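Local structure of glucokinase (Enterococcus faecalis, 2QM1) at residues F20-T25 with Q31-E36; S211-A216 with F229-K234. The protein probably phosphorylates glucose at the expense of ATP, as a glucokinase of the ROK family that also binds a zinc ion. One frame throughout, in Å; residues are numbered along the deposited sequence.

Contact 1 of 2, residues F20-T25 with Q31-E36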
ATOM      1  N   PHE B  20     -28.349  -9.160  -5.290  1.00 37.02           N
ATOM      2  CA  PHE B  20     -28.074 -10.465  -4.676  1.00 37.34           C
ATOM      3  C   PHE B  20     -27.704 -11.438  -5.772  1.00 37.91           C
ATOM      4  O   PHE B  20     -28.148 -11.285  -6.940  1.00 36.43           O
ATOM      5  CB  PHE B  20     -29.315 -10.996  -3.987  1.00 36.86           C
ATOM      6  CG  PHE B  20     -29.934 -10.047  -3.015  1.00 35.71           C
ATOM      7  CD1 PHE B  20     -29.732 -10.206  -1.657  1.00 37.77           C
ATOM      8  CD2 PHE B  20     -30.763  -9.018  -3.449  1.00 40.05           C
ATOM      9  CE1 PHE B  20     -30.317  -9.327  -0.744  1.00 40.30           C
ATOM     10  CE2 PHE B  20     -31.336  -8.120  -2.533  1.00 41.80           C
ATOM     11  CZ  PHE B  20     -31.130  -8.291  -1.183  1.00 39.80           C
ATOM     12  N   ALA B  21     -26.871 -12.417  -5.423  1.00 37.05           N
ATOM     13  CA  ALA B  21     -26.719 -13.576  -6.295  1.00 38.26           C
ATOM     14  C   ALA B  21     -26.509 -14.794  -5.462  1.00 38.50           C
ATOM     15  O   ALA B  21     -26.015 -14.690  -4.348  1.00 38.63           O
ATOM     16  CB  ALA B  21     -25.557 -13.427  -7.249  1.00 36.31           C
ATOM     17  N   ILE B  22     -26.846 -15.928  -6.073  1.00 38.33           N
ATOM     18  CA  ILE B  22     -26.555 -17.241  -5.579  1.00 39.25           C
ATOM     19  C   ILE B  22     -25.605 -17.886  -6.562  1.00 39.23           C
ATOM     20  O   ILE B  22     -25.831 -17.896  -7.777  1.00 37.90           O
ATOM     21  CB  ILE B  22     -27.818 -18.082  -5.418  1.00 39.45           C
ATOM     22  CG1 ILE B  22     -28.663 -17.544  -4.250  1.00 37.68           C
ATOM     23  CG2 ILE B  22     -27.446 -19.517  -5.160  1.00 40.75           C
ATOM     24  CD1 ILE B  22     -30.068 -18.005  -4.309  1.00 37.81           C
ATOM     25  N   LEU B  23     -24.525 -18.424  -6.016  1.00 38.57           N
ATOM     26  CA  LEU B  23     -23.454 -18.877  -6.858  1.00 38.97           C
ATOM     27  C   LEU B  23     -23.032 -20.249  -6.426  1.00 39.05           C
ATOM     28  O   LEU B  23     -23.269 -20.626  -5.277  1.00 39.02           O
ATOM     29  CB  LEU B  23     -22.270 -17.905  -6.704  1.00 37.89           C
ATOM     30  CG  LEU B  23     -22.375 -16.465  -7.224  1.00 41.34           C
ATOM     31  CD1 LEU B  23     -22.851 -15.496  -6.162  1.00 41.33           C
ATOM     32  CD2 LEU B  23     -21.024 -15.961  -7.747  1.00 41.69           C
ATOM     33  N   THR B  24     -22.388 -20.994  -7.324  1.00 39.34           N
ATOM     34  CA  THR B  24     -21.723 -22.244  -6.921  1.00 39.67           C
ATOM     35  C   THR B  24     -20.494 -21.865  -6.116  1.00 40.25           C
ATOM     36  O   THR B  24     -20.029 -20.704  -6.186  1.00 39.48           O
ATOM     37  CB  THR B  24     -21.215 -23.075  -8.126  1.00 38.94           C
ATOM     38  OG1 THR B  24     -20.185 -22.336  -8.790  1.00 41.63           O
ATOM     39  CG2 THR B  24     -22.340 -23.387  -9.128  1.00 38.49           C
ATOM     40  N   THR B  25     -19.954 -22.830  -5.364  1.00 40.91           N
ATOM     41  CA  THR B  25     -18.764 -22.563  -4.585  1.00 42.11           C
ATOM     42  C   THR B  25     -17.566 -22.251  -5.467  1.00 43.51           C
ATOM     43  O   THR B  25     -16.618 -21.710  -4.971  1.00 44.25           O
ATOM     44  CB  THR B  25     -18.397 -23.684  -3.578  1.00 42.76           C
ATOM     45  OG1 THR B  25     -18.107 -24.897  -4.291  1.00 43.58           O
ATOM     46  CG2 THR B  25     -19.549 -23.921  -2.498  1.00 39.62           C
ATOM     47  N   GLN B  31     -28.342 -17.517  -9.950  1.00 40.82           N
ATOM     48  CA  GLN B  31     -29.502 -16.574  -9.985  1.00 40.04           C
ATOM     49  C   GLN B  31     -29.075 -15.224  -9.508  1.00 39.77           C
ATOM     50  O   GLN B  31     -28.214 -15.160  -8.670  1.00 39.18           O
ATOM     51  CB  GLN B  31     -30.608 -16.963  -8.998  1.00 41.09           C
ATOM     52  CG  GLN B  31     -30.440 -18.252  -8.316  1.00 39.22           C
ATOM     53  CD  GLN B  31     -31.671 -18.670  -7.559  1.00 41.75           C
ATOM     54  OE1 GLN B  31     -32.664 -17.929  -7.472  1.00 39.54           O
ATOM     55  NE2 GLN B  31     -31.615 -19.865  -6.988  1.00 38.70           N
ATOM     56  N   LYS B  32     -29.713 -14.156 -10.020  1.00 39.48           N
ATOM     57  CA  LYS B  32     -29.489 -12.786  -9.573  1.00 40.18           C
ATOM     58  C   LYS B  32     -30.814 -12.117  -9.373  1.00 39.57           C
ATOM     59  O   LYS B  32     -31.771 -12.457 -10.056  1.00 38.71           O
ATOM     60  CB  LYS B  32     -28.772 -11.947 -10.661  1.00 41.87           C
ATOM     61  CG  LYS B  32     -27.381 -12.459 -11.112  1.00 40.21           C
ATOM     62  CD  LYS B  32     -26.974 -11.728 -12.378  1.00 41.41           C
ATOM     63  CE  LYS B  32     -26.772 -10.239 -12.157  1.00 44.22           C
ATOM     64  NZ  LYS B  32     -26.178  -9.666 -13.447  1.00 46.70           N
ATOM     65  N   TRP B  33     -30.854 -11.129  -8.466  1.00 39.83           N
ATOM     66  CA  TRP B  33     -32.067 -10.332  -8.219  1.00 38.63           C
ATOM     67  C   TRP B  33     -31.723  -9.060  -7.479  1.00 39.20           C
ATOM     68  O   TRP B  33     -30.590  -8.895  -6.997  1.00 38.95           O
ATOM     69  CB  TRP B  33     -33.130 -11.158  -7.506  1.00 39.21           C
ATOM     70  CG  TRP B  33     -32.886 -11.512  -6.045  1.00 36.50           C
ATOM     71  CD1 TRP B  33     -33.400 -10.860  -4.957  1.00 36.77           C
ATOM     72  CD2 TRP B  33     -32.141 -12.628  -5.528  1.00 37.11           C
ATOM     73  NE1 TRP B  33     -33.020 -11.493  -3.781  1.00 35.98           N
ATOM     74  CE2 TRP B  33     -32.246 -12.579  -4.093  1.00 36.78           C
ATOM     75  CE3 TRP B  33     -31.413 -13.673  -6.120  1.00 37.65           C
ATOM     76  CZ2 TRP B  33     -31.624 -13.520  -3.253  1.00 36.12           C
ATOM     77  CZ3 TRP B  33     -30.775 -14.615  -5.287  1.00 38.82           C
ATOM     78  CH2 TRP B  33     -30.892 -14.531  -3.853  1.00 38.21           C
ATOM     79  N   SER B  34     -32.631  -8.100  -7.461  1.00 38.28           N
ATOM     80  CA  SER B  34     -32.319  -6.859  -6.736  1.00 40.07           C
ATOM     81  C   SER B  34     -33.557  -6.250  -6.109  1.00 39.93           C
ATOM     82  O   SER B  34     -34.675  -6.737  -6.335  1.00 39.17           O
ATOM     83  CB  SER B  34     -31.496  -5.835  -7.601  1.00 38.89           C
ATOM     84  OG  SER B  34     -32.232  -5.425  -8.740  1.00 43.18           O
ATOM     85  N   ILE B  35     -33.332  -5.249  -5.253  1.00 40.45           N
ATOM     86  CA  ILE B  35     -34.386  -4.372  -4.730  1.00 40.68           C
ATOM     87  C   ILE B  35     -33.811  -2.962  -4.591  1.00 42.74           C
ATOM     88  O   ILE B  35     -32.580  -2.779  -4.650  1.00 41.88           O
ATOM     89  CB  ILE B  35     -34.909  -4.811  -3.324  1.00 41.47           C
ATOM     90  CG1 ILE B  35     -33.798  -4.593  -2.247  1.00 40.42           C
ATOM     91  CG2 ILE B  35     -35.492  -6.258  -3.373  1.00 38.91           C
ATOM     92  CD1 ILE B  35     -33.950  -5.315  -0.946  1.00 37.35           C
ATOM     93  N   GLU B  36     -34.694  -1.980  -4.384  1.00 44.34           N
ATOM     94  CA  GLU B  36     -34.278  -0.606  -4.068  1.00 47.79           C
ATOM     95  C   GLU B  36     -33.671  -0.552  -2.682  1.00 47.03           C
ATOM     96  O   GLU B  36     -34.032  -1.314  -1.793  1.00 47.77           O
ATOM     97  CB  GLU B  36     -35.467   0.384  -4.107  1.00 47.38           C
ATOM     98  CG  GLU B  36     -36.402   0.213  -5.291  1.00 51.39           C
ATOM     99  CD  GLU B  36     -37.450   1.349  -5.419  1.00 52.91           C
ATOM    100  OE1 GLU B  36     -38.409   1.408  -4.591  1.00 55.92           O
ATOM    101  OE2 GLU B  36     -37.311   2.166  -6.379  1.00 58.78           O
TER
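Strands 17-24 and 29-36 form an antiparallel beta hairpin at one margin of the first five-stranded sheet, and Phe20 and Trp33 face each other across it as a hydrogen-bonded pair. Phe20 N gives a nearly straight bond of 2.8 Å to Trp33 O, returned by Trp33 N to Phe20 O at 3.1 Å. Two residues on, Ile22 N bonds Gln31 O at 3.0 Å, while the reverse bond is weak.

Phe20, Ile22, Gln31 and Trp33 put their side chains on the same face. With CG set between its backbone N and carbonyl carbon (chi1 71°), Trp33 swings its indole over the neighbouring strand. The Phe20 ring lies against the five-membered ring of the Trp33 indole in an offset stack, planes 6° apart and centroids 4.4 Å apart, and Phe20 CB sits over the six-membered ring in a CH-pi contact. Ile22 CD1 meets the indole at its edge, 3.6 Å from Trp33 CZ3, and also touches the amide of Gln31, whose OE1 is hydrogen-bonded to Arg57. Helix 46-60, which carries Arg57, covers this face, and its Ser53 hydrogen-bonds Trp33 NE1. Such a hairpin, followed by a helix against the sheet, belongs to the actin-like ATPase fold of sugar kinases.

Contact 2 of 2, residues S211-A216 with F229-K234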
ATOM      1  N   SER B 211     -15.540  22.588 -30.290  1.00 55.72           N
ATOM      2  CA  SER B 211     -15.749  21.179 -30.423  1.00 54.09           C
ATOM      3  C   SER B 211     -17.136  20.852 -29.877  1.00 52.83           C
ATOM      4  O   SER B 211     -17.690  21.606 -29.092  1.00 52.06           O
ATOM      5  CB  SER B 211     -14.659  20.461 -29.630  1.00 53.98           C
ATOM      6  OG  SER B 211     -14.840  20.547 -28.216  1.00 54.46           O
ATOM      7  N   GLU B 212     -17.692  19.719 -30.274  1.00 51.68           N
ATOM      8  CA  GLU B 212     -18.962  19.325 -29.711  1.00 50.96           C
ATOM      9  C   GLU B 212     -18.921  19.148 -28.200  1.00 49.25           C
ATOM     10  O   GLU B 212     -19.913  19.460 -27.519  1.00 49.98           O
ATOM     11  CB  GLU B 212     -19.535  18.078 -30.384  1.00 51.99           C
ATOM     12  CG  GLU B 212     -21.069  18.112 -30.420  1.00 54.67           C
ATOM     13  CD  GLU B 212     -21.664  17.256 -31.518  1.00 60.41           C
ATOM     14  OE1 GLU B 212     -21.583  16.011 -31.393  1.00 64.55           O
ATOM     15  OE2 GLU B 212     -22.222  17.821 -32.491  1.00 61.09           O
ATOM     16  N   LEU B 213     -17.792  18.653 -27.681  1.00 46.67           N
ATOM     17  CA  LEU B 213     -17.654  18.434 -26.255  1.00 43.88           C
ATOM     18  C   LEU B 213     -17.595  19.756 -25.471  1.00 43.09           C
ATOM     19  O   LEU B 213     -18.234  19.887 -24.416  1.00 42.93           O
ATOM     20  CB  LEU B 213     -16.433  17.560 -25.897  1.00 44.16           C
ATOM     21  CG  LEU B 213     -16.220  17.416 -24.364  1.00 42.91           C
ATOM     22  CD1 LEU B 213     -17.464  16.892 -23.672  1.00 42.32           C
ATOM     23  CD2 LEU B 213     -15.007  16.601 -23.946  1.00 42.72           C
ATOM     24  N   LYS B 214     -16.808  20.701 -25.968  1.00 40.77           N
ATOM     25  CA  LYS B 214     -16.631  21.960 -25.280  1.00 41.64           C
ATOM     26  C   LYS B 214     -17.991  22.692 -25.170  1.00 41.32           C
ATOM     27  O   LYS B 214     -18.342  23.189 -24.103  1.00 40.47           O
ATOM     28  CB  LYS B 214     -15.599  22.834 -25.998  1.00 41.37           C
ATOM     29  CG  LYS B 214     -15.369  24.190 -25.312  1.00 43.41           C
ATOM     30  CD  LYS B 214     -14.896  25.226 -26.276  1.00 41.60           C
ATOM     31  CE  LYS B 214     -15.324  26.638 -25.893  1.00 47.95           C
ATOM     32  NZ  LYS B 214     -14.825  27.138 -24.582  1.00 46.86           N
ATOM     33  N   GLN B 215     -18.724  22.736 -26.282  0.50 40.61           N
ATOM     34  CA  GLN B 215     -20.053  23.322 -26.323  0.50 40.13           C
ATOM     35  C   GLN B 215     -20.987  22.754 -25.246  0.50 40.76           C
ATOM     36  O   GLN B 215     -21.622  23.523 -24.523  0.50 39.54           O
ATOM     37  CB  GLN B 215     -20.663  23.134 -27.703  0.50 40.37           C
ATOM     38  CG  GLN B 215     -20.053  24.011 -28.799  0.50 38.34           C
ATOM     39  CD  GLN B 215     -20.981  24.168 -29.995  0.50 39.12           C
ATOM     40  OE1 GLN B 215     -20.555  24.068 -31.148  0.50 40.50           O
ATOM     41  NE2 GLN B 215     -22.256  24.436 -29.725  0.50 37.18           N
ATOM     42  N   ALA B 216     -21.070  21.423 -25.139  1.00 41.14           N
ATOM     43  CA  ALA B 216     -21.973  20.805 -24.157  1.00 42.79           C
ATOM     44  C   ALA B 216     -21.536  21.035 -22.698  1.00 43.99           C
ATOM     45  O   ALA B 216     -22.383  21.237 -21.799  1.00 44.68           O
ATOM     46  CB  ALA B 216     -22.143  19.352 -24.420  1.00 43.44           C
ATOM     47  N   PHE B 229     -14.668  10.337 -23.241  1.00 50.98           N
ATOM     48  CA  PHE B 229     -13.720   9.431 -23.879  1.00 51.71           C
ATOM     49  C   PHE B 229     -14.086   9.141 -25.348  1.00 52.01           C
ATOM     50  O   PHE B 229     -13.209   9.156 -26.214  1.00 52.01           O
ATOM     51  CB  PHE B 229     -13.504   8.157 -23.019  1.00 50.69           C
ATOM     52  CG  PHE B 229     -12.562   8.374 -21.851  1.00 51.50           C
ATOM     53  CD1 PHE B 229     -11.229   7.970 -21.929  1.00 50.55           C
ATOM     54  CD2 PHE B 229     -13.000   9.014 -20.679  1.00 50.43           C
ATOM     55  CE1 PHE B 229     -10.352   8.203 -20.886  1.00 50.31           C
ATOM     56  CE2 PHE B 229     -12.127   9.262 -19.627  1.00 49.70           C
ATOM     57  CZ  PHE B 229     -10.799   8.855 -19.723  1.00 50.67           C
ATOM     58  N   GLU B 230     -15.370   8.941 -25.639  1.00 52.87           N
ATOM     59  CA  GLU B 230     -15.810   8.704 -27.017  1.00 55.10           C
ATOM     60  C   GLU B 230     -15.498   9.896 -27.971  1.00 54.34           C
ATOM     61  O   GLU B 230     -15.087   9.679 -29.119  1.00 53.88           O
ATOM     62  CB  GLU B 230     -17.299   8.307 -27.062  1.00 55.57           C
ATOM     63  CG  GLU B 230     -17.759   7.705 -28.404  1.00 58.77           C
ATOM     64  CD  GLU B 230     -19.279   7.414 -28.495  1.00 59.73           C
ATOM     65  OE1 GLU B 230     -19.668   6.227 -28.536  1.00 66.69           O
ATOM     66  OE2 GLU B 230     -20.100   8.363 -28.550  1.00 67.35           O
ATOM     67  N   PHE B 231     -15.683  11.133 -27.497  1.00 53.33           N
ATOM     68  CA  PHE B 231     -15.266  12.320 -28.265  1.00 52.98           C
ATOM     69  C   PHE B 231     -13.773  12.283 -28.488  1.00 52.93           C
ATOM     70  O   PHE B 231     -13.314  12.606 -29.567  1.00 52.56           O
ATOM     71  CB  PHE B 231     -15.642  13.620 -27.574  1.00 52.20           C
ATOM     72  CG  PHE B 231     -17.069  14.024 -27.769  1.00 53.88           C
ATOM     73  CD1 PHE B 231     -17.953  14.046 -26.688  1.00 54.19           C
ATOM     74  CD2 PHE B 231     -17.545  14.371 -29.035  1.00 53.40           C
ATOM     75  CE1 PHE B 231     -19.303  14.428 -26.863  1.00 54.16           C
ATOM     76  CE2 PHE B 231     -18.892  14.753 -29.225  1.00 55.10           C
ATOM     77  CZ  PHE B 231     -19.767  14.782 -28.134  1.00 53.42           C
ATOM     78  N   ALA B 232     -13.025  11.858 -27.467  1.00 54.01           N
ATOM     79  CA  ALA B 232     -11.576  11.784 -27.571  1.00 55.34           C
ATOM     80  C   ALA B 232     -11.171  10.770 -28.637  1.00 56.43           C
ATOM     81  O   ALA B 232     -10.445  11.108 -29.561  1.00 56.15           O
ATOM     82  CB  ALA B 232     -10.934  11.463 -26.233  1.00 54.65           C
ATOM     83  N   GLU B 233     -11.667   9.542 -28.517  1.00 57.63           N
ATOM     84  CA  GLU B 233     -11.314   8.485 -29.461  1.00 60.44           C
ATOM     85  C   GLU B 233     -11.607   8.955 -30.890  1.00 59.70           C
ATOM     86  O   GLU B 233     -10.761   8.842 -31.785  1.00 60.30           O
ATOM     87  CB  GLU B 233     -12.079   7.198 -29.113  1.00 59.90           C
ATOM     88  CG  GLU B 233     -11.629   5.938 -29.841  1.00 62.54           C
ATOM     89  CD  GLU B 233     -12.028   4.639 -29.094  1.00 65.34           C
ATOM     90  OE1 GLU B 233     -12.921   4.687 -28.184  1.00 69.34           O
ATOM     91  OE2 GLU B 233     -11.450   3.551 -29.426  1.00 71.68           O
ATOM     92  N   LYS B 234     -12.801   9.520 -31.061  1.00 59.65           N
ATOM     93  CA  LYS B 234     -13.321  10.037 -32.326  1.00 58.91           C
ATOM     94  C   LYS B 234     -12.559  11.298 -32.838  1.00 58.11           C
ATOM     95  O   LYS B 234     -12.879  11.832 -33.909  1.00 58.01           O
ATOM     96  CB  LYS B 234     -14.809  10.343 -32.117  1.00 59.39           C
ATOM     97  CG  LYS B 234     -15.759  10.014 -33.271  1.00 61.31           C
ATOM     98  CD  LYS B 234     -16.610   8.745 -33.020  1.00 64.26           C
ATOM     99  CE  LYS B 234     -17.526   8.853 -31.768  1.00 64.48           C
ATOM    100  NZ  LYS B 234     -18.598   7.791 -31.657  1.00 62.49           N
TER
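Phe231 reaches across from helix 225-233 to the first turn of helix 212-218, where its ring meets Glu212 and Leu213. Its CG stands anti to the carbonyl carbon, beside the backbone N (chi1 -80°), which carries the ring out toward the other helix. Leu213 CB comes over one face of the ring, 3.9 Å from Phe231 CD1 and 4.3 Å from the ring centroid, a CH-pi contact somewhat off the ring normal. The backbone N of Leu213 also lies above that face. Because Leu213 CG is anti to its own backbone N (chi1 175°), the branched end runs on past the ring, CD1 coming to 4.2 Å from Phe231 CD1.

This is a small helix-helix contact in the helical part of the chain that follows the zinc-binding loop, Phe231 being one partner in every contact between the two segments.

Glu212 works at another part of the same ring. Its CB is 3.6 Å from Phe231 CE2, and the extended chain beyond CG brings OE1 to the ring edge, in the ring plane, 3.7 Å from Phe231 CE2. The carboxylate stands nearly perpendicular to the ring, with the two planes 82° apart.

Ser211 is the N-cap of helix 212-218: its OG accepts from Lys214 N at 3.0 Å. Just inside the cap, Leu213 N donates to Asp236 OD1, in the loop after helix 225-233. Helix 237-261 lies beneath both partners, its Ala239 touching Leu213 and Phe231 alike.

Contact 1 comes first along the chain and is complete well before contact 2 opens; their centres are 37 Å apart, and their nearest atoms about 23 Å. They share no strand or helix. The hairpin of 20-25 with 31-36 belongs to the sheet of strands 7-13, 17-24, 29-36, 68-75 and 112-116, whereas 211-216 with 229-234 lies among helices of the other lobe, packed on helix 237-261. The two therefore sit in different halves of the bilobal ROK fold. The magnesium site draws Asn116 and Asn119 from the end of the first sheet and the helix after it, and Gly148 from a strand of the second; it joins the lobes, while each contact stays within one.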